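Local coordinates for protein myosin-2 (Saccharomyces cerevisiae, PDB 2F6H) that carries organelles and other cargo along actin cables in budding yeast, binding cargo receptors through its globular tail domain, at residues A[161-166]-A[233-238]; A[168-173]-A[205-210]; A[103-108]-A[386-391]; A[254-259]-A[294-299]. All coordinates share one frame; numbering follows the deposited sequence.

Contact 1: residues A[161-166]-A[233-238]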
# COMPACT_ATOMS: atom_id res chain seq x y z
N LYS A 161 2.74 3.47 7.22
CA LYS A 161 3.55 4.64 6.91
C LYS A 161 2.86 5.56 5.89
O LYS A 161 3.00 6.78 5.97
CB LYS A 161 4.93 4.23 6.39
CG LYS A 161 5.82 3.62 7.45
CD LYS A 161 7.16 3.18 6.87
CE LYS A 161 8.04 2.48 7.87
NZ LYS A 161 9.01 3.45 8.46
N LEU A 162 2.14 4.95 4.95
CA LEU A 162 1.45 5.69 3.91
C LEU A 162 0.30 6.45 4.55
O LEU A 162 0.06 7.61 4.23
CB LEU A 162 0.86 4.74 2.86
CG LEU A 162 1.51 4.56 1.50
CD1 LEU A 162 2.97 5.01 1.54
CD2 LEU A 162 1.44 3.11 1.05
N GLN A 163 -0.44 5.77 5.45
CA GLN A 163 -1.52 6.40 6.19
C GLN A 163 -1.02 7.60 6.99
O GLN A 163 -1.66 8.65 6.99
CB GLN A 163 -2.16 5.40 7.12
CG GLN A 163 -3.02 4.37 6.42
CD GLN A 163 -3.73 3.44 7.39
OE1 GLN A 163 -3.26 3.22 8.50
NE2 GLN A 163 -4.86 2.91 6.98
N LYS A 164 0.11 7.43 7.69
CA LYS A 164 0.71 8.49 8.49
C LYS A 164 1.06 9.72 7.64
O LYS A 164 0.80 10.83 8.06
CB LYS A 164 1.97 7.98 9.19
CG LYS A 164 1.78 7.43 10.63
CD LYS A 164 0.51 6.63 10.83
CE LYS A 164 0.39 6.08 12.27
NZ LYS A 164 1.65 5.47 12.81
N GLN A 165 1.63 9.50 6.43
CA GLN A 165 1.94 10.57 5.47
C GLN A 165 0.71 11.29 4.98
O GLN A 165 0.76 12.48 4.78
CB GLN A 165 2.68 10.07 4.23
CG GLN A 165 4.15 9.77 4.43
CD GLN A 165 5.02 9.94 3.17
OE1 GLN A 165 6.25 9.99 3.28
NE2 GLN A 165 4.40 10.01 1.99
N LEU A 166 -0.38 10.56 4.76
CA LEU A 166 -1.68 11.17 4.44
C LEU A 166 -2.34 11.88 5.62
O LEU A 166 -2.98 12.90 5.44
CB LEU A 166 -2.65 10.11 3.95
CG LEU A 166 -2.68 9.77 2.47
CD1 LEU A 166 -3.82 8.78 2.25
CD2 LEU A 166 -2.85 11.03 1.60
N THR A 233 -7.83 1.97 -2.18
CA THR A 233 -9.10 1.87 -1.48
C THR A 233 -8.93 2.00 0.04
O THR A 233 -9.74 2.62 0.71
CB THR A 233 -9.78 0.52 -1.78
OG1 THR A 233 -10.15 0.47 -3.15
CG2 THR A 233 -11.06 0.37 -1.01
N THR A 234 -7.88 1.38 0.58
CA THR A 234 -7.58 1.47 2.00
C THR A 234 -7.24 2.92 2.32
O THR A 234 -7.73 3.48 3.31
CB THR A 234 -6.38 0.58 2.40
OG1 THR A 234 -6.69 -0.79 2.18
CG2 THR A 234 -6.01 0.80 3.89
N LEU A 235 -6.43 3.54 1.46
CA LEU A 235 -6.01 4.92 1.67
C LEU A 235 -7.14 5.94 1.50
O LEU A 235 -7.21 6.87 2.27
CB LEU A 235 -4.83 5.26 0.77
CG LEU A 235 -3.53 4.46 1.10
CD1 LEU A 235 -2.45 4.76 0.09
CD2 LEU A 235 -3.02 4.78 2.46
N LEU A 236 -8.02 5.77 0.52
CA LEU A 236 -9.13 6.72 0.33
C LEU A 236 -10.16 6.65 1.45
O LEU A 236 -10.71 7.67 1.85
CB LEU A 236 -9.85 6.50 -1.00
CG LEU A 236 -9.10 6.96 -2.25
CD1 LEU A 236 -9.73 6.32 -3.45
CD2 LEU A 236 -9.06 8.47 -2.40
N ASN A 237 -10.45 5.45 1.92
CA ASN A 237 -11.30 5.25 3.08
C ASN A 237 -10.75 5.90 4.36
O ASN A 237 -11.51 6.46 5.18
CB ASN A 237 -11.46 3.75 3.33
CG ASN A 237 -12.55 3.13 2.49
OD1 ASN A 237 -13.65 3.69 2.37
ND2 ASN A 237 -12.28 1.96 1.94
N TYR A 238 -9.44 5.79 4.53
CA TYR A 238 -8.71 6.48 5.61
C TYR A 238 -8.81 8.02 5.53
O TYR A 238 -9.18 8.66 6.49
CB TYR A 238 -7.24 6.05 5.60
CG TYR A 238 -6.46 6.48 6.82
CD1 TYR A 238 -6.66 5.85 8.06
CD2 TYR A 238 -5.48 7.46 6.72
CE1 TYR A 238 -5.93 6.23 9.18
CE2 TYR A 238 -4.73 7.87 7.87
CZ TYR A 238 -4.98 7.24 9.08
OH TYR A 238 -4.23 7.58 10.19
O HOH W 1 -2.66 5.04 10.77
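L162, Q163 and L166 of helix 130-176 pack against T234, L235 and Y238 of helix 225-248. This is a buried helix-helix contact near the centre of the chain. The local axes approach to 10.3 Å and cross at -35°. An amide is stacked on a ring. Q163 runs across one face of Y238 with its amide plane tilted only 15° from the ring plane. Its CB lies 3.9 Å from the centroid of the Y238 ring, a CH-pi contact set toward the rim. The chain is extended beyond CG, and this carries NE2 of Q163 across to within 3.6 Å of CD1 of Y238. The ring reaches this place because its CG stands anti to the backbone N (chi1 -169°). The contact belongs to the all-helical cargo-binding tail, whose long helices pack side by side. A water donates to OE1 of Q163 at 3.0 Å and also bonds to OH of Y238. NE2 of Q163 bonds to the backbone O of E375, so both ends of the amide are held and its rotation is fixed. With a leucine in place of Y238, the Q163 amide would probably lose the ring it lies on, and the water one of its partners. Beside the stack the packing is apolar. CD2 of L235 meets CB of L162 at 3.9 Å and CG of Q163 at 4.0 Å. CD1 of L166 comes 3.9 Å from CB of L235, the two leucines crossing at about a right angle. F211 and I214 of helix 204-220 pack on L235.

Contact 2: residues A[168-173]-A[205-210]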
# COMPACT_ATOMS: atom_id res chain seq x y z
N LYS A 168 -0.78 13.54 7.69
CA LYS A 168 -0.04 14.80 7.69
C LYS A 168 -0.44 15.76 6.56
O LYS A 168 -0.58 16.95 6.80
CB LYS A 168 1.44 14.48 7.62
CG LYS A 168 2.37 15.65 7.81
CD LYS A 168 3.78 15.18 7.50
CE LYS A 168 4.80 16.11 8.13
NZ LYS A 168 6.03 16.10 7.31
N LYS A 169 -0.62 15.26 5.33
CA LYS A 169 -0.95 16.11 4.20
C LYS A 169 -2.46 16.37 4.01
O LYS A 169 -2.87 17.49 3.70
CB LYS A 169 -0.39 15.54 2.89
CG LYS A 169 1.11 15.22 2.84
CD LYS A 169 1.47 14.56 1.46
CE LYS A 169 2.87 13.92 1.44
NZ LYS A 169 3.95 14.94 1.64
N ALA A 170 -3.26 15.31 4.15
CA ALA A 170 -4.65 15.28 3.68
C ALA A 170 -5.60 16.22 4.39
O ALA A 170 -6.50 16.79 3.76
CB ALA A 170 -5.21 13.85 3.74
N ILE A 171 -5.41 16.36 5.69
CA ILE A 171 -6.25 17.18 6.51
C ILE A 171 -6.11 18.66 6.12
O ILE A 171 -7.10 19.33 5.94
CB ILE A 171 -5.94 16.95 8.01
CG1 ILE A 171 -6.42 15.56 8.45
CG2 ILE A 171 -6.62 18.01 8.86
CD1 ILE A 171 -5.99 15.19 9.86
N ASN A 172 -4.89 19.15 5.95
CA ASN A 172 -4.72 20.52 5.49
C ASN A 172 -5.23 20.70 4.05
O ASN A 172 -5.97 21.63 3.77
CB ASN A 172 -3.27 20.98 5.62
CG ASN A 172 -3.11 22.52 5.39
OD1 ASN A 172 -2.68 22.96 4.31
ND2 ASN A 172 -3.50 23.31 6.38
N ALA A 173 -4.83 19.78 3.16
CA ALA A 173 -5.20 19.83 1.75
C ALA A 173 -6.71 19.76 1.50
O ALA A 173 -7.25 20.54 0.74
CB ALA A 173 -4.50 18.71 0.99
N ASP A 205 -3.10 19.40 -4.87
CA ASP A 205 -2.09 18.95 -5.84
C ASP A 205 -1.11 17.97 -5.25
O ASP A 205 -0.70 17.04 -5.94
CB ASP A 205 -1.36 20.12 -6.45
CG ASP A 205 -2.25 20.88 -7.45
OD1 ASP A 205 -2.88 20.22 -8.31
OD2 ASP A 205 -2.33 22.12 -7.34
N ASP A 206 -0.73 18.19 -3.98
CA ASP A 206 0.16 17.30 -3.23
C ASP A 206 -0.48 15.94 -2.97
O ASP A 206 0.22 14.93 -2.95
CB ASP A 206 0.57 17.94 -1.91
CG ASP A 206 1.35 19.24 -2.12
OD1 ASP A 206 2.19 19.28 -3.03
OD2 ASP A 206 1.09 20.23 -1.41
N ILE A 207 -1.79 15.92 -2.77
CA ILE A 207 -2.54 14.69 -2.56
C ILE A 207 -2.59 13.90 -3.86
O ILE A 207 -2.41 12.70 -3.84
CB ILE A 207 -4.00 14.92 -2.04
CG1 ILE A 207 -4.01 15.79 -0.78
CG2 ILE A 207 -4.68 13.56 -1.75
CD1 ILE A 207 -3.15 15.26 0.34
N LEU A 208 -2.83 14.59 -4.98
CA LEU A 208 -2.88 13.94 -6.30
C LEU A 208 -1.53 13.38 -6.70
O LEU A 208 -1.43 12.29 -7.26
CB LEU A 208 -3.40 14.91 -7.38
CG LEU A 208 -4.93 15.03 -7.49
CD1 LEU A 208 -5.54 13.71 -7.93
CD2 LEU A 208 -5.53 15.47 -6.17
N THR A 209 -0.48 14.15 -6.41
CA THR A 209 0.89 13.72 -6.61
C THR A 209 1.19 12.43 -5.86
O THR A 209 1.81 11.53 -6.40
CB THR A 209 1.84 14.81 -6.17
OG1 THR A 209 1.66 15.93 -7.02
CG2 THR A 209 3.30 14.36 -6.28
N PHE A 210 0.73 12.36 -4.61
CA PHE A 210 0.89 11.17 -3.76
C PHE A 210 0.25 9.95 -4.42
O PHE A 210 0.90 8.91 -4.63
CB PHE A 210 0.24 11.48 -2.39
CG PHE A 210 0.31 10.38 -1.40
CD1 PHE A 210 1.41 10.24 -0.58
CD2 PHE A 210 -0.73 9.47 -1.27
CE1 PHE A 210 1.47 9.22 0.35
CE2 PHE A 210 -0.69 8.47 -0.33
CZ PHE A 210 0.41 8.35 0.48
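I207 of helix 204-220 lodges against K169, A170 and A173 of helix 130-176. This is roughly antiparallel, obliquely crossed helix packing within the helical tail domain. The local axes lie 9.6 Å apart at closest approach, and their directions differ by 142°. From CB of I207 the side chain branches. CG1 takes the position anti to the carbonyl carbon (chi1 -54°), and this branch makes the contact. CG1 presses on CB of A173 at 3.4 Å, tighter than usual for two carbons. At the tip, CD1 of I207 has three neighbours. It lies 3.7 Å from CA of A170, 3.8 Å from CB of A173 and 3.8 Å from CB of K169. The two alanines let the isoleucine come right up to the backbone of helix 130-176, which makes a wider pi-type turn at 171-173. K169 extends past this site, and its CE comes 4.4 Å from CD1 of F210. The start of helix 204-220 is tied by D206 OD2, which bonds to the backbone N of T203. O of D205 accepts from both N and OG1 of T209, one turn further on; the two donors approach from opposite faces of the D205 carbonyl plane, OG1 at 2.8 Å.

Contact 3: residues A[103-108]-A[386-391]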
# COMPACT_ATOMS: atom_id res chain seq x y z
N ASN A 103 9.92 -7.23 -5.15
CA ASN A 103 10.99 -8.21 -4.88
C ASN A 103 10.64 -9.34 -3.96
O ASN A 103 11.10 -10.45 -4.18
CB ASN A 103 12.25 -7.52 -4.37
CG ASN A 103 13.01 -6.88 -5.47
OD1 ASN A 103 13.83 -7.53 -6.10
ND2 ASN A 103 12.73 -5.61 -5.73
N VAL A 104 9.88 -9.08 -2.92
CA VAL A 104 9.45 -10.14 -2.01
C VAL A 104 8.46 -11.06 -2.72
O VAL A 104 8.50 -12.29 -2.54
CB VAL A 104 8.85 -9.56 -0.71
CG1 VAL A 104 8.21 -10.62 0.13
CG2 VAL A 104 9.95 -8.89 0.09
N ARG A 105 7.60 -10.47 -3.55
CA ARG A 105 6.65 -11.23 -4.34
C ARG A 105 7.38 -12.14 -5.30
O ARG A 105 6.97 -13.29 -5.47
CB ARG A 105 5.73 -10.29 -5.12
CG ARG A 105 4.65 -11.02 -5.92
CD ARG A 105 3.84 -11.89 -4.99
NE ARG A 105 2.67 -12.47 -5.63
CZ ARG A 105 1.87 -13.35 -5.03
NH1 ARG A 105 2.11 -13.72 -3.77
NH2 ARG A 105 0.82 -13.85 -5.68
N GLU A 106 8.45 -11.64 -5.91
CA GLU A 106 9.30 -12.47 -6.79
C GLU A 106 9.91 -13.66 -6.04
O GLU A 106 9.94 -14.76 -6.54
CB GLU A 106 10.43 -11.65 -7.42
CG GLU A 106 11.20 -12.39 -8.49
CD GLU A 106 10.46 -12.50 -9.81
OE1 GLU A 106 9.28 -12.06 -9.95
OE2 GLU A 106 11.10 -13.04 -10.73
N LEU A 107 10.37 -13.42 -4.82
CA LEU A 107 10.99 -14.45 -4.01
C LEU A 107 10.00 -15.50 -3.53
O LEU A 107 10.29 -16.71 -3.54
CB LEU A 107 11.66 -13.83 -2.79
CG LEU A 107 12.92 -13.00 -3.01
CD1 LEU A 107 13.20 -12.13 -1.78
CD2 LEU A 107 14.11 -13.90 -3.34
N TYR A 108 8.85 -15.03 -3.04
CA TYR A 108 7.80 -15.94 -2.64
C TYR A 108 7.40 -16.80 -3.83
O TYR A 108 7.27 -18.02 -3.73
CB TYR A 108 6.60 -15.17 -2.14
CG TYR A 108 5.46 -16.07 -1.77
CD1 TYR A 108 5.55 -16.88 -0.66
CD2 TYR A 108 4.30 -16.13 -2.54
CE1 TYR A 108 4.49 -17.71 -0.29
CE2 TYR A 108 3.24 -16.98 -2.20
CZ TYR A 108 3.36 -17.76 -1.07
OH TYR A 108 2.34 -18.60 -0.70
N ILE A 386 -3.93 -13.86 -4.69
CA ILE A 386 -3.59 -13.87 -6.11
C ILE A 386 -2.57 -14.97 -6.41
O ILE A 386 -1.63 -15.20 -5.64
CB ILE A 386 -2.94 -12.49 -6.51
CG1 ILE A 386 -3.96 -11.37 -6.37
CG2 ILE A 386 -2.38 -12.48 -7.91
CD1 ILE A 386 -5.22 -11.69 -7.06
N LYS A 387 -2.78 -15.62 -7.55
CA LYS A 387 -1.88 -16.65 -8.06
C LYS A 387 -0.46 -16.08 -8.14
O LYS A 387 -0.28 -14.94 -8.53
CB LYS A 387 -2.39 -17.06 -9.45
CG LYS A 387 -1.47 -17.97 -10.24
CD LYS A 387 -1.57 -17.67 -11.78
CE LYS A 387 -0.38 -18.25 -12.59
NZ LYS A 387 -0.26 -17.63 -13.97
N THR A 388 0.52 -16.87 -7.73
CA THR A 388 1.91 -16.45 -7.85
C THR A 388 2.37 -16.41 -9.30
O THR A 388 1.79 -17.00 -10.20
CB THR A 388 2.90 -17.33 -7.06
OG1 THR A 388 2.74 -18.70 -7.43
CG2 THR A 388 2.70 -17.16 -5.58
N ARG A 389 3.46 -15.69 -9.49
CA ARG A 389 3.98 -15.40 -10.80
C ARG A 389 4.55 -16.72 -11.30
O ARG A 389 5.13 -17.50 -10.53
CB ARG A 389 5.04 -14.26 -10.71
CG ARG A 389 4.81 -13.26 -9.53
CD ARG A 389 4.91 -11.76 -9.87
NE ARG A 389 6.15 -11.15 -9.41
CZ ARG A 389 6.27 -9.89 -8.96
NH1 ARG A 389 5.24 -9.04 -8.89
NH2 ARG A 389 7.46 -9.48 -8.56
N LYS A 390 4.31 -17.01 -12.57
CA LYS A 390 4.85 -18.23 -13.16
C LYS A 390 6.35 -18.06 -13.34
O LYS A 390 6.80 -17.06 -13.90
CB LYS A 390 4.18 -18.58 -14.50
CG LYS A 390 4.14 -20.09 -14.74
CD LYS A 390 5.53 -20.70 -15.01
CE LYS A 390 5.87 -21.87 -14.07
NZ LYS A 390 5.77 -21.54 -12.61
N PHE A 391 7.11 -19.02 -12.83
CA PHE A 391 8.55 -18.97 -12.92
C PHE A 391 9.12 -19.58 -14.18
O PHE A 391 9.25 -20.79 -14.32
CB PHE A 391 9.23 -19.47 -11.65
CG PHE A 391 9.82 -18.36 -10.87
CD1 PHE A 391 9.02 -17.59 -10.03
CD2 PHE A 391 11.14 -17.97 -11.10
CE1 PHE A 391 9.55 -16.49 -9.36
CE2 PHE A 391 11.67 -16.87 -10.44
CZ PHE A 391 10.87 -16.13 -9.56
O HOH W 2 -0.21 -15.86 -3.46
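NH2 of R105 is gripped by two backbone carbonyls of the segment 386-391. NH2 of R105 donates to O of I386 at 2.8 Å. A weak bond runs from NH2 of R105 to O of K387 at 3.2 Å. The I386 oxygen lies close to the guanidinium plane, but the donor stands above the carbonyl plane of I386. A water accepts from NH1 of R105 and donates to O of I386, so that oxygen has two donors. T388 closes over one face of the R105 guanidinium with CG2, which also touches CE2 of Y108 at 3.4 Å. A second arginine comes from the loop. A face of the R389 guanidinium lies on CG of R105, with NH1 of R389 3.6 Å from that carbon, and the two guanidinium planes are 79° apart. NE and NH2 of R389 both donate weakly to OE1 of E106, NE at 3.3 Å, in a salt bridge. The stronger polar partners lie outside: R52 for E106 and E224 for R389. E106 and E224 probably offset the positive charge of R52, R105 and R389. CZ of F391 lies 3.3 Å from OE2 of E106. The whole is an extended loop laid on helix 93-120, by which the late, irregular part of the cargo-binding tail returns to its early helices.

Contact 4: residues A[254-259]-A[294-299]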
# COMPACT_ATOMS: atom_id res chain seq x y z
N LEU A 254 -17.97 25.55 9.16
CA LEU A 254 -18.91 24.99 8.22
C LEU A 254 -19.87 26.06 7.69
O LEU A 254 -20.56 26.75 8.45
CB LEU A 254 -19.68 23.83 8.86
CG LEU A 254 -18.84 22.77 9.55
CD1 LEU A 254 -19.70 21.82 10.38
CD2 LEU A 254 -18.00 22.02 8.53
N SER A 255 -19.83 26.25 6.38
CA SER A 255 -20.58 27.30 5.71
C SER A 255 -20.81 26.84 4.28
O SER A 255 -20.19 25.85 3.82
CB SER A 255 -19.81 28.60 5.71
OG SER A 255 -18.53 28.46 5.09
N TRP A 256 -21.68 27.55 3.59
CA TRP A 256 -21.90 27.34 2.15
C TRP A 256 -20.58 27.48 1.39
O TRP A 256 -20.25 26.61 0.61
CB TRP A 256 -22.98 28.28 1.59
CG TRP A 256 -23.21 28.02 0.14
CD1 TRP A 256 -24.10 27.13 -0.42
CD2 TRP A 256 -22.48 28.60 -0.94
NE1 TRP A 256 -23.97 27.15 -1.81
CE2 TRP A 256 -22.97 28.03 -2.14
CE3 TRP A 256 -21.47 29.56 -1.00
CZ2 TRP A 256 -22.48 28.40 -3.39
CZ3 TRP A 256 -20.99 29.92 -2.25
CH2 TRP A 256 -21.49 29.33 -3.43
N LYS A 257 -19.82 28.54 1.62
CA LYS A 257 -18.51 28.68 0.94
C LYS A 257 -17.56 27.52 1.16
O LYS A 257 -16.89 27.08 0.22
CB LYS A 257 -17.82 29.96 1.32
CG LYS A 257 -18.48 31.15 0.70
CD LYS A 257 -17.60 32.34 0.79
CE LYS A 257 -18.40 33.62 0.81
NZ LYS A 257 -17.46 34.75 1.07
N ARG A 258 -17.50 27.01 2.42
CA ARG A 258 -16.61 25.86 2.70
C ARG A 258 -17.13 24.62 2.01
O ARG A 258 -16.34 23.79 1.56
CB ARG A 258 -16.45 25.54 4.18
CG ARG A 258 -15.65 26.56 4.98
CD ARG A 258 -14.13 26.62 4.78
NE ARG A 258 -13.49 25.60 3.96
CZ ARG A 258 -12.19 25.64 3.63
NH1 ARG A 258 -11.44 26.65 4.05
NH2 ARG A 258 -11.66 24.66 2.89
N GLY A 259 -18.45 24.48 1.93
CA GLY A 259 -19.06 23.37 1.19
C GLY A 259 -18.63 23.33 -0.26
O GLY A 259 -18.30 22.27 -0.81
N LEU A 294 -24.46 18.38 2.13
CA LEU A 294 -25.21 18.93 3.25
C LEU A 294 -24.96 20.42 3.38
O LEU A 294 -25.89 21.20 3.60
CB LEU A 294 -24.85 18.20 4.55
CG LEU A 294 -25.49 18.73 5.85
CD1 LEU A 294 -25.57 17.63 6.88
CD2 LEU A 294 -24.75 19.93 6.42
N LEU A 295 -23.71 20.81 3.17
CA LEU A 295 -23.31 22.20 3.34
C LEU A 295 -23.80 23.11 2.23
O LEU A 295 -23.74 24.34 2.37
CB LEU A 295 -21.78 22.31 3.45
CG LEU A 295 -21.10 21.67 4.66
CD1 LEU A 295 -19.56 21.88 4.59
CD2 LEU A 295 -21.67 22.22 5.97
N GLN A 296 -24.30 22.53 1.15
CA GLN A 296 -24.72 23.31 -0.00
C GLN A 296 -26.21 23.32 -0.29
O GLN A 296 -26.71 24.28 -0.86
CB GLN A 296 -23.98 22.81 -1.22
CG GLN A 296 -22.52 23.13 -1.13
CD GLN A 296 -21.83 22.86 -2.38
OE1 GLN A 296 -21.78 23.73 -3.25
NE2 GLN A 296 -21.30 21.66 -2.51
N VAL A 297 -26.91 22.26 0.10
CA VAL A 297 -28.32 22.14 -0.24
C VAL A 297 -29.19 23.03 0.63
O VAL A 297 -28.80 23.41 1.72
CB VAL A 297 -28.84 20.68 -0.14
CG1 VAL A 297 -28.13 19.78 -1.13
CG2 VAL A 297 -28.74 20.16 1.28
N ARG A 298 -30.39 23.31 0.14
CA ARG A 298 -31.36 24.09 0.91
C ARG A 298 -31.71 23.35 2.21
O ARG A 298 -31.89 22.14 2.23
CB ARG A 298 -32.60 24.36 0.06
CG ARG A 298 -33.21 25.71 0.31
CD ARG A 298 -34.45 25.90 -0.54
NE ARG A 298 -35.60 25.19 0.00
CZ ARG A 298 -36.81 25.11 -0.58
NH1 ARG A 298 -37.07 25.71 -1.75
NH2 ARG A 298 -37.77 24.40 0.01
N LYS A 299 -31.75 24.10 3.30
CA LYS A 299 -32.10 23.58 4.61
C LYS A 299 -33.13 24.54 5.21
O LYS A 299 -32.96 25.05 6.32
CB LYS A 299 -30.84 23.51 5.49
CG LYS A 299 -29.74 22.51 5.01
CD LYS A 299 -28.40 22.70 5.72
CE LYS A 299 -27.58 23.89 5.17
NZ LYS A 299 -27.09 23.68 3.80
O HOH W 3 -26.01 25.64 -3.16
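L295 and Q296, at the turn after helix 286-294, pack on the start of helix 256-275. Both side chains meet G259, L295 at its CA and Q296 along its carbonyl. L295 points toward the helix start. Its CB comes 3.7 Å from CA of G259, a close approach that the lack of a side chain at G259 permits. CD2 of L295 turns to L254 and meets its CB at 3.9 Å. Q296 runs alongside the backbone of G259, with CG 4.0 Å from C of G259. The chain is extended beyond CG, which brings NE2 of Q296 to 3.5 Å from O of G259. That NE2 bonds to O of A292. Cut back to a serine, Q296 is likely to leave O of A292 without this donor and the carbonyl of G259 less covered. This is a helix N-terminus met by an interhelical turn, inside the DIL region of the tail. S255 is the N-cap: its OG accepts from N of R258 at 3.2 Å. W256 follows, with its CG anti to the backbone N (chi1 -178°), and the indole reaches beside Q296. A water in the ring plane accepts from NE1 of W256 at 2.9 Å and donates to O of Q296. CA of W256 makes a CA-H...O contact with O of L295. The turn itself is braced by K299, whose NZ donates in the carbonyl plane to O of L294 and, at 2.7 Å, to O of V297.

How the contacts relate
Contacts 1 and 2 form one buried core. They share helix 130-176, their centres are about 11 Å apart, and F210 of contact 2 packs on L162, L166 and L235 of contact 1. Both are mostly apolar, though contact 1 adds a stacked amide and a water bridge. Contacts 3 and 4 are only partly buried and lie on opposite sides of the chain's centre, about 49 Å apart between centres. Each joins a helix to a non-helical segment. Contact 3 relies on arginines, carbonyls and a salt bridge. Contact 4 relies on close packing at a glycine and a water bridge, beside a capped helix start. Along the chain, contact 3 closes a loop that holds the other three.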